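Local coordinates for protein transcriptional repressor, TetR family (Thermus thermophilus, PDB 3ANP) that acts as a TetR-family transcriptional repressor controlling fatty acid degradation and binds lauroyl-CoA, and probably recognises operator DNA through an N-terminal helix-turn-helix motif, at residues E12-A17 and A39-G44; M19-N24 and T33-A38; V56-G61 and L105-E110. All blocks are in the same frame, centred on the assembly; numbering follows the deposited sequence.

In the fold
The three contacts follow a path from the probable DNA-reading end of the subunit toward its ligand pocket. Contacts 1 and 2 both use helix 3-25 and lie about 8 Å apart, centre to centre; along the chain contact 2 is nested inside the loop closed by contact 1, and the two meet directly in a hydrogen bond, Arg43 NH1 to Thr33 OG1 at 2.9 Å. Contact 3 is about 15 Å from contact 2 and about 18 Å from contact 1, between centres, and is reached through Phe15, Met19 and Phe22, which pack on helix 54-77. There Met107 comes within about 4 Å of the bound dodecyl-CoA, so side-chain packing connects the pocket with the helix-turn-helix.

Contact 1 of 3, residues E12-A17 and A39-G44; sequences ERIFRA and AHVSRG
Ile14 on helix 3-25 and Ala39, just ahead of the turn that leads to helix 43-49, bring their CA atoms to 5.2 Å, an approach close enough for a methyl group to bridge the two backbones. That methyl is the CB of Ala39, which points at the helix and settles between Ile14 CA and Ala17 CB, 3.8 Å from the latter. Ile14 adds its CG1 branch, 3.9 Å from the same Ala39 CB, and reaches on to Val41 CG2 at 4.2 Å; beyond, Phe46 and Tyr49 of helix 43-49 pack on Ile14. Arg13 flanks this apolar patch. Its chain bends at chi3 (71°), which swings NE round to the Ala39 carbonyl, and the guanidinium then grips the single oxygen side-on with two nitrogens. Arg13 NE is 2.9 Å from Ala39 O, and Arg13 NH2 is 3.1 Å from that oxygen, the latter nearly along the C=O axis (179°). The oxygen lies only 3° out of the guanidinium plane, at its edge, while Arg13 NH2 comes 3.7 Å from Val41 CG1, the two side chains running past each other in opposite directions. The chain turns at His40, whose positive phi and two bonds back into the last helical turn make a Schellman motif; Ser42 then N-caps the next helix through Thr45 N. Chemically, the paired N-H groups satisfy a carbonyl at the start of this turn, and the positive guanidinium would be expected to suit the partial negative charge that gathers where a helix finishes.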
# COMPACT_ATOMS: atom_id res chain seq x y z
N GLU A 12 -30.66 6.07 4.47
CA GLU A 12 -30.64 5.03 3.45
C GLU A 12 -31.09 5.56 2.08
O GLU A 12 -30.57 5.15 1.05
CB GLU A 12 -31.49 3.82 3.87
CG GLU A 12 -31.17 2.54 3.09
CD GLU A 12 -32.15 2.25 1.96
OE1 GLU A 12 -31.88 1.30 1.17
OE2 GLU A 12 -33.18 2.95 1.85
N ARG A 13 -32.05 6.48 2.07
CA ARG A 13 -32.53 7.02 0.80
C ARG A 13 -31.43 7.87 0.16
O ARG A 13 -31.21 7.81 -1.05
CB ARG A 13 -33.80 7.85 1.01
CG ARG A 13 -34.49 8.20 -0.30
CD ARG A 13 -35.81 8.92 -0.08
NE ARG A 13 -35.64 10.29 0.41
CZ ARG A 13 -35.96 10.69 1.64
NH1 ARG A 13 -36.46 9.82 2.52
NH2 ARG A 13 -35.80 11.96 1.99
N ILE A 14 -30.74 8.68 0.96
CA ILE A 14 -29.66 9.50 0.45
C ILE A 14 -28.58 8.55 -0.10
O ILE A 14 -28.07 8.74 -1.20
CB ILE A 14 -29.06 10.39 1.57
CG1 ILE A 14 -30.08 11.48 1.95
CG2 ILE A 14 -27.73 11.01 1.10
CD1 ILE A 14 -29.76 12.21 3.25
N PHE A 15 -28.24 7.52 0.68
CA PHE A 15 -27.25 6.55 0.24
C PHE A 15 -27.63 5.93 -1.11
O PHE A 15 -26.82 5.89 -2.05
CB PHE A 15 -27.10 5.45 1.31
CG PHE A 15 -26.19 4.33 0.89
CD1 PHE A 15 -26.71 3.14 0.38
CD2 PHE A 15 -24.80 4.47 0.97
CE1 PHE A 15 -25.86 2.11 -0.05
CE2 PHE A 15 -23.96 3.46 0.55
CZ PHE A 15 -24.49 2.27 0.04
N ARG A 16 -28.86 5.45 -1.21
CA ARG A 16 -29.31 4.84 -2.46
C ARG A 16 -29.24 5.81 -3.62
O ARG A 16 -28.80 5.45 -4.72
CB ARG A 16 -30.74 4.31 -2.32
CG ARG A 16 -30.82 3.08 -1.44
CD ARG A 16 -32.13 2.32 -1.65
NE ARG A 16 -33.27 3.04 -1.08
CZ ARG A 16 -34.17 3.71 -1.79
NH1 ARG A 16 -34.08 3.76 -3.12
NH2 ARG A 16 -35.15 4.35 -1.17
N ALA A 17 -29.70 7.03 -3.37
CA ALA A 17 -29.70 8.07 -4.40
C ALA A 17 -28.28 8.33 -4.91
O ALA A 17 -28.04 8.43 -6.11
CB ALA A 17 -30.29 9.34 -3.85
N ALA A 39 -32.47 12.66 -3.78
CA ALA A 39 -32.98 12.11 -2.53
C ALA A 39 -34.03 13.01 -1.88
O ALA A 39 -34.54 12.72 -0.78
CB ALA A 39 -31.81 11.89 -1.54
N HIS A 40 -34.35 14.10 -2.56
CA HIS A 40 -35.31 15.09 -2.10
C HIS A 40 -34.99 15.68 -0.72
O HIS A 40 -35.83 15.70 0.19
CB HIS A 40 -36.74 14.53 -2.10
CG HIS A 40 -37.80 15.59 -2.14
ND1 HIS A 40 -39.10 15.37 -1.73
CD2 HIS A 40 -37.75 16.88 -2.56
CE1 HIS A 40 -39.80 16.48 -1.88
NE2 HIS A 40 -39.01 17.41 -2.38
N VAL A 41 -33.75 16.14 -0.55
CA VAL A 41 -33.32 16.78 0.69
C VAL A 41 -32.51 17.99 0.26
O VAL A 41 -32.21 18.13 -0.92
CB VAL A 41 -32.44 15.85 1.57
CG1 VAL A 41 -33.25 14.62 2.01
CG2 VAL A 41 -31.18 15.41 0.80
N SER A 42 -32.17 18.87 1.19
CA SER A 42 -31.37 20.04 0.81
C SER A 42 -29.90 19.64 0.73
O SER A 42 -29.51 18.61 1.26
CB SER A 42 -31.51 21.15 1.86
OG SER A 42 -30.89 20.77 3.06
N ARG A 43 -29.09 20.48 0.08
CA ARG A 43 -27.67 20.22 -0.03
C ARG A 43 -27.09 20.18 1.39
O ARG A 43 -26.23 19.36 1.70
CB ARG A 43 -27.00 21.33 -0.85
CG ARG A 43 -25.48 21.20 -0.97
CD ARG A 43 -24.86 22.43 -1.61
NE ARG A 43 -23.40 22.40 -1.55
CZ ARG A 43 -22.62 21.87 -2.49
NH1 ARG A 43 -23.15 21.34 -3.57
NH2 ARG A 43 -21.29 21.88 -2.34
N GLY A 44 -27.60 21.06 2.25
CA GLY A 44 -27.15 21.09 3.62
C GLY A 44 -27.44 19.79 4.37
O GLY A 44 -26.64 19.34 5.18

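Contact 2 of 3, residues M19-N24 and T33-A38; sequences MELFRN and TEIAKA
The Phe22 ring meets Ile35 obliquely: Ile35 CD1 lies 3.8 Å from Phe22 CE1 and touches CZ equally closely, so that the methyl spans one bond of the ring. The same ring engages Phe27 edge-to-face and also packs against Val56 of helix 54-77 and Leu103 of helix 101-110, so it sits where the DNA-binding helices meet helix 101-110 of the C-terminal part. The other flat group on this helix is the Arg23 guanidinium; the CE methyl of Met19, a selenomethionine here, lies 3.6 Å above one of its faces, offset toward the rim.

Across the interface Leu21 carries most of the contact. Its CD1 is anti to CA (chi2 162°), at the far end of the side chain toward helix 33-38, and this branch alone makes the close contacts, entering among Glu34, Ile35 and Ala38. Leu21 CD1 sits 3.7 Å from Ile35 CA. The same methyl is also in van der Waals contact with the carbonyl oxygen of Glu34, and Leu21 CD1 lies 3.9 Å from Ala38 CB. No hydrogen bond crosses the contact. The polar end of Glu34 is directed elsewhere, in a salt bridge with Arg25 and a hydrogen bond to Thr31 N, both in the connection between the two segments.

The two short axes approach to 10.2 Å with 128° between their directions, a steeply inclined and partly antiparallel pairing. Helix 3-25 packs, through aliphatic and aromatic contacts, against the first helix of the predicted helix-turn-helix, the arrangement of the three-helix DNA-binding domain characteristic of TetR-family repressors.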
# COMPACT_ATOMS: atom_id res chain seq x y z
N MSE A 19 -25.55 6.31 -4.69
CA MSE A 19 -24.97 5.15 -5.35
C MSE A 19 -25.45 5.02 -6.80
O MSE A 19 -24.66 4.74 -7.70
CB MSE A 19 -25.31 3.86 -4.57
CG MSE A 19 -24.64 3.76 -3.20
SE MSE A 19 -22.68 3.79 -3.33
CE MSE A 19 -22.43 2.25 -4.49
N GLU A 20 -26.75 5.23 -7.02
CA GLU A 20 -27.31 5.16 -8.37
C GLU A 20 -26.65 6.22 -9.27
O GLU A 20 -26.22 5.91 -10.39
CB GLU A 20 -28.84 5.35 -8.33
CG GLU A 20 -29.51 5.28 -9.70
CD GLU A 20 -29.55 3.87 -10.30
OE1 GLU A 20 -28.86 2.95 -9.79
OE2 GLU A 20 -30.27 3.67 -11.30
N LEU A 21 -26.53 7.45 -8.78
CA LEU A 21 -25.89 8.51 -9.56
C LEU A 21 -24.42 8.17 -9.82
O LEU A 21 -23.93 8.36 -10.93
CB LEU A 21 -25.97 9.88 -8.84
CG LEU A 21 -27.35 10.54 -8.92
CD1 LEU A 21 -27.51 11.61 -7.86
CD2 LEU A 21 -27.55 11.13 -10.34
N PHE A 22 -23.72 7.68 -8.79
CA PHE A 22 -22.31 7.33 -8.95
C PHE A 22 -22.17 6.25 -10.03
O PHE A 22 -21.29 6.30 -10.90
CB PHE A 22 -21.69 6.79 -7.64
CG PHE A 22 -21.62 7.81 -6.50
CD1 PHE A 22 -21.64 9.17 -6.74
CD2 PHE A 22 -21.46 7.36 -5.19
CE1 PHE A 22 -21.50 10.09 -5.68
CE2 PHE A 22 -21.32 8.25 -4.13
CZ PHE A 22 -21.34 9.63 -4.38
N ARG A 23 -23.04 5.25 -9.96
CA ARG A 23 -23.01 4.16 -10.92
C ARG A 23 -23.32 4.61 -12.34
O ARG A 23 -22.59 4.27 -13.27
CB ARG A 23 -24.01 3.06 -10.53
CG ARG A 23 -23.51 2.15 -9.43
CD ARG A 23 -24.55 1.09 -9.04
NE ARG A 23 -23.98 0.11 -8.13
CZ ARG A 23 -24.37 -0.07 -6.87
NH1 ARG A 23 -23.77 -0.98 -6.12
NH2 ARG A 23 -25.38 0.64 -6.37
N ASN A 24 -24.39 5.37 -12.49
CA ASN A 24 -24.82 5.84 -13.81
C ASN A 24 -24.04 6.99 -14.43
O ASN A 24 -23.95 7.09 -15.65
CB ASN A 24 -26.30 6.24 -13.78
CG ASN A 24 -27.23 5.05 -13.58
OD1 ASN A 24 -26.90 3.94 -13.98
ND2 ASN A 24 -28.39 5.29 -12.98
N THR A 33 -25.15 18.48 -4.75
CA THR A 33 -26.44 19.08 -5.11
C THR A 33 -27.32 18.10 -5.91
O THR A 33 -28.53 18.06 -5.71
CB THR A 33 -26.25 20.41 -5.90
OG1 THR A 33 -25.60 21.38 -5.06
CG2 THR A 33 -27.61 20.98 -6.33
N GLU A 34 -26.71 17.32 -6.80
CA GLU A 34 -27.46 16.33 -7.59
C GLU A 34 -27.98 15.23 -6.68
O GLU A 34 -29.12 14.78 -6.82
CB GLU A 34 -26.59 15.70 -8.68
CG GLU A 34 -26.18 16.66 -9.78
CD GLU A 34 -25.27 16.01 -10.82
OE1 GLU A 34 -24.37 15.24 -10.43
OE2 GLU A 34 -25.45 16.28 -12.03
N ILE A 35 -27.12 14.77 -5.76
CA ILE A 35 -27.52 13.74 -4.81
C ILE A 35 -28.70 14.22 -3.97
O ILE A 35 -29.69 13.51 -3.81
CB ILE A 35 -26.34 13.34 -3.88
CG1 ILE A 35 -25.26 12.60 -4.69
CG2 ILE A 35 -26.83 12.44 -2.75
CD1 ILE A 35 -24.00 12.30 -3.88
N ALA A 36 -28.58 15.43 -3.43
CA ALA A 36 -29.63 16.02 -2.60
C ALA A 36 -30.95 16.07 -3.37
O ALA A 36 -32.00 15.65 -2.87
CB ALA A 36 -29.23 17.43 -2.18
N LYS A 37 -30.89 16.58 -4.60
CA LYS A 37 -32.09 16.68 -5.43
C LYS A 37 -32.70 15.30 -5.65
O LYS A 37 -33.91 15.13 -5.52
CB LYS A 37 -31.77 17.32 -6.78
CG LYS A 37 -32.99 17.61 -7.65
CD LYS A 37 -32.62 18.29 -8.96
CE LYS A 37 -33.85 18.83 -9.70
NZ LYS A 37 -34.81 17.76 -10.12
N ALA A 38 -31.86 14.32 -5.97
CA ALA A 38 -32.36 12.96 -6.21
C ALA A 38 -32.98 12.32 -4.97
O ALA A 38 -33.91 11.52 -5.08
CB ALA A 38 -31.23 12.07 -6.74

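Contact 3 of 3, residues V56-G61 and L105-E110; sequences VLLDYG and LPMFYE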
# COMPACT_ATOMS: atom_id res chain seq x y z
N VAL A 56 -19.88 8.22 1.49
CA VAL A 56 -20.91 7.34 0.93
C VAL A 56 -20.22 6.04 0.50
O VAL A 56 -20.68 4.94 0.82
CB VAL A 56 -21.62 7.96 -0.31
CG1 VAL A 56 -22.55 6.93 -0.94
CG2 VAL A 56 -22.43 9.21 0.10
N LEU A 57 -19.10 6.16 -0.22
CA LEU A 57 -18.38 4.97 -0.68
C LEU A 57 -17.89 4.12 0.50
O LEU A 57 -17.88 2.90 0.42
CB LEU A 57 -17.20 5.39 -1.56
CG LEU A 57 -17.53 6.22 -2.81
CD1 LEU A 57 -16.22 6.65 -3.48
CD2 LEU A 57 -18.40 5.40 -3.78
N LEU A 58 -17.49 4.76 1.59
CA LEU A 58 -17.03 3.99 2.75
C LEU A 58 -18.18 3.16 3.29
O LEU A 58 -17.98 2.03 3.70
CB LEU A 58 -16.50 4.91 3.84
CG LEU A 58 -15.21 5.63 3.47
CD1 LEU A 58 -14.81 6.52 4.64
CD2 LEU A 58 -14.10 4.63 3.14
N ASP A 59 -19.38 3.72 3.30
CA ASP A 59 -20.55 2.97 3.77
C ASP A 59 -20.73 1.72 2.92
O ASP A 59 -21.01 0.63 3.44
CB ASP A 59 -21.81 3.84 3.70
CG ASP A 59 -22.19 4.44 5.06
OD1 ASP A 59 -21.34 4.43 5.98
OD2 ASP A 59 -23.34 4.93 5.20
N TYR A 60 -20.56 1.87 1.60
CA TYR A 60 -20.70 0.73 0.68
C TYR A 60 -19.60 -0.29 0.97
O TYR A 60 -19.87 -1.49 1.08
CB TYR A 60 -20.57 1.18 -0.77
CG TYR A 60 -20.76 0.07 -1.80
CD1 TYR A 60 -20.07 0.09 -3.01
CD2 TYR A 60 -21.66 -0.97 -1.57
CE1 TYR A 60 -20.27 -0.91 -3.98
CE2 TYR A 60 -21.86 -1.98 -2.52
CZ TYR A 60 -21.16 -1.93 -3.72
OH TYR A 60 -21.36 -2.91 -4.66
N GLY A 61 -18.37 0.19 1.08
CA GLY A 61 -17.26 -0.71 1.38
C GLY A 61 -17.49 -1.49 2.66
O GLY A 61 -17.19 -2.69 2.73
N LEU A 105 -12.26 2.54 -6.61
CA LEU A 105 -11.01 3.30 -6.76
C LEU A 105 -11.02 4.61 -5.93
O LEU A 105 -10.12 4.82 -5.12
CB LEU A 105 -10.73 3.59 -8.24
CG LEU A 105 -9.40 4.29 -8.57
CD1 LEU A 105 -8.25 3.51 -7.96
CD2 LEU A 105 -9.24 4.39 -10.08
N PRO A 106 -12.03 5.48 -6.11
CA PRO A 106 -11.99 6.70 -5.29
C PRO A 106 -12.07 6.39 -3.80
O PRO A 106 -11.61 7.16 -2.96
CB PRO A 106 -13.18 7.52 -5.80
CG PRO A 106 -14.08 6.48 -6.43
CD PRO A 106 -13.11 5.56 -7.11
N MSE A 107 -12.66 5.25 -3.48
CA MSE A 107 -12.75 4.84 -2.10
C MSE A 107 -11.35 4.50 -1.57
O MSE A 107 -10.98 4.90 -0.46
CB MSE A 107 -13.69 3.63 -1.96
CG MSE A 107 -13.99 3.29 -0.52
SE MSE A 107 -14.80 1.57 -0.27
CE MSE A 107 -13.26 0.48 -0.63
N PHE A 108 -10.56 3.78 -2.37
CA PHE A 108 -9.20 3.40 -1.96
C PHE A 108 -8.32 4.64 -1.69
O PHE A 108 -7.50 4.63 -0.78
CB PHE A 108 -8.50 2.54 -3.04
CG PHE A 108 -9.09 1.16 -3.22
CD1 PHE A 108 -9.66 0.46 -2.14
CD2 PHE A 108 -9.02 0.53 -4.46
CE1 PHE A 108 -10.15 -0.85 -2.31
CE2 PHE A 108 -9.50 -0.78 -4.64
CZ PHE A 108 -10.07 -1.47 -3.56
N TYR A 109 -8.48 5.69 -2.49
CA TYR A 109 -7.66 6.89 -2.26
C TYR A 109 -7.95 7.53 -0.91
O TYR A 109 -7.09 8.19 -0.33
CB TYR A 109 -7.89 7.92 -3.38
CG TYR A 109 -7.14 7.58 -4.64
CD1 TYR A 109 -5.75 7.52 -4.65
CD2 TYR A 109 -7.83 7.29 -5.81
CE1 TYR A 109 -5.05 7.17 -5.82
CE2 TYR A 109 -7.15 6.94 -6.97
CZ TYR A 109 -5.77 6.88 -6.97
OH TYR A 109 -5.11 6.56 -8.14
N GLU A 110 -9.16 7.33 -0.40
CA GLU A 110 -9.54 7.90 0.89
C GLU A 110 -8.68 7.33 2.02
O GLU A 110 -8.45 7.99 3.02
CB GLU A 110 -11.04 7.65 1.13
CG GLU A 110 -11.64 8.36 2.32
CD GLU A 110 -11.58 9.90 2.25
OE1 GLU A 110 -11.33 10.48 1.18
OE2 GLU A 110 -11.81 10.51 3.30
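Met107, a selenomethionine, sets out toward helix 56-61 and lies across its backbone between Leu57, Leu58 and Gly61. With chi1 and chi2 (-166°) both extended, SE reaches the helix, 3.4 Å from Leu57 O and 3.7 Å from Gly61 CA; the bend at chi3 turns only CE aside. At Gly61 the SE occupies the place a CB would need, so the close approach depends on the absence of a side chain there. The root of the same residue packs too, Met107 CB lying 3.9 Å from Leu57 CB.

Leu57 and Pro106 cross at about a right angle, with Leu57 CD1 set on the proline ring at CG, 3.6 Å away. Leu58 crosses Met107 at a slant, placing its CD2 3.9 Å from Met107 CG, and its CD1 passes near the aliphatic part of Glu110, whose carboxylate is engaged by Arg118 and Asn113. Pro106 lies at a kink of its helix, where its nitrogen makes no bond to the preceding turn.

The two axes cross at -100° and come within 9.4 Å. No hydrogen bond crosses, and most contacts join apolar groups. Phe27 packs on Leu57 and Pro106. With Met107 about 4 Å from bound dodecyl-CoA, the contact lies beside the acyl-CoA pocket. Helix 54-77, following the helix-turn-helix, here packs on helix 101-110 of the ligand-binding part, consistent with the TetR-family route by which ligand binding can reach the DNA-binding helices.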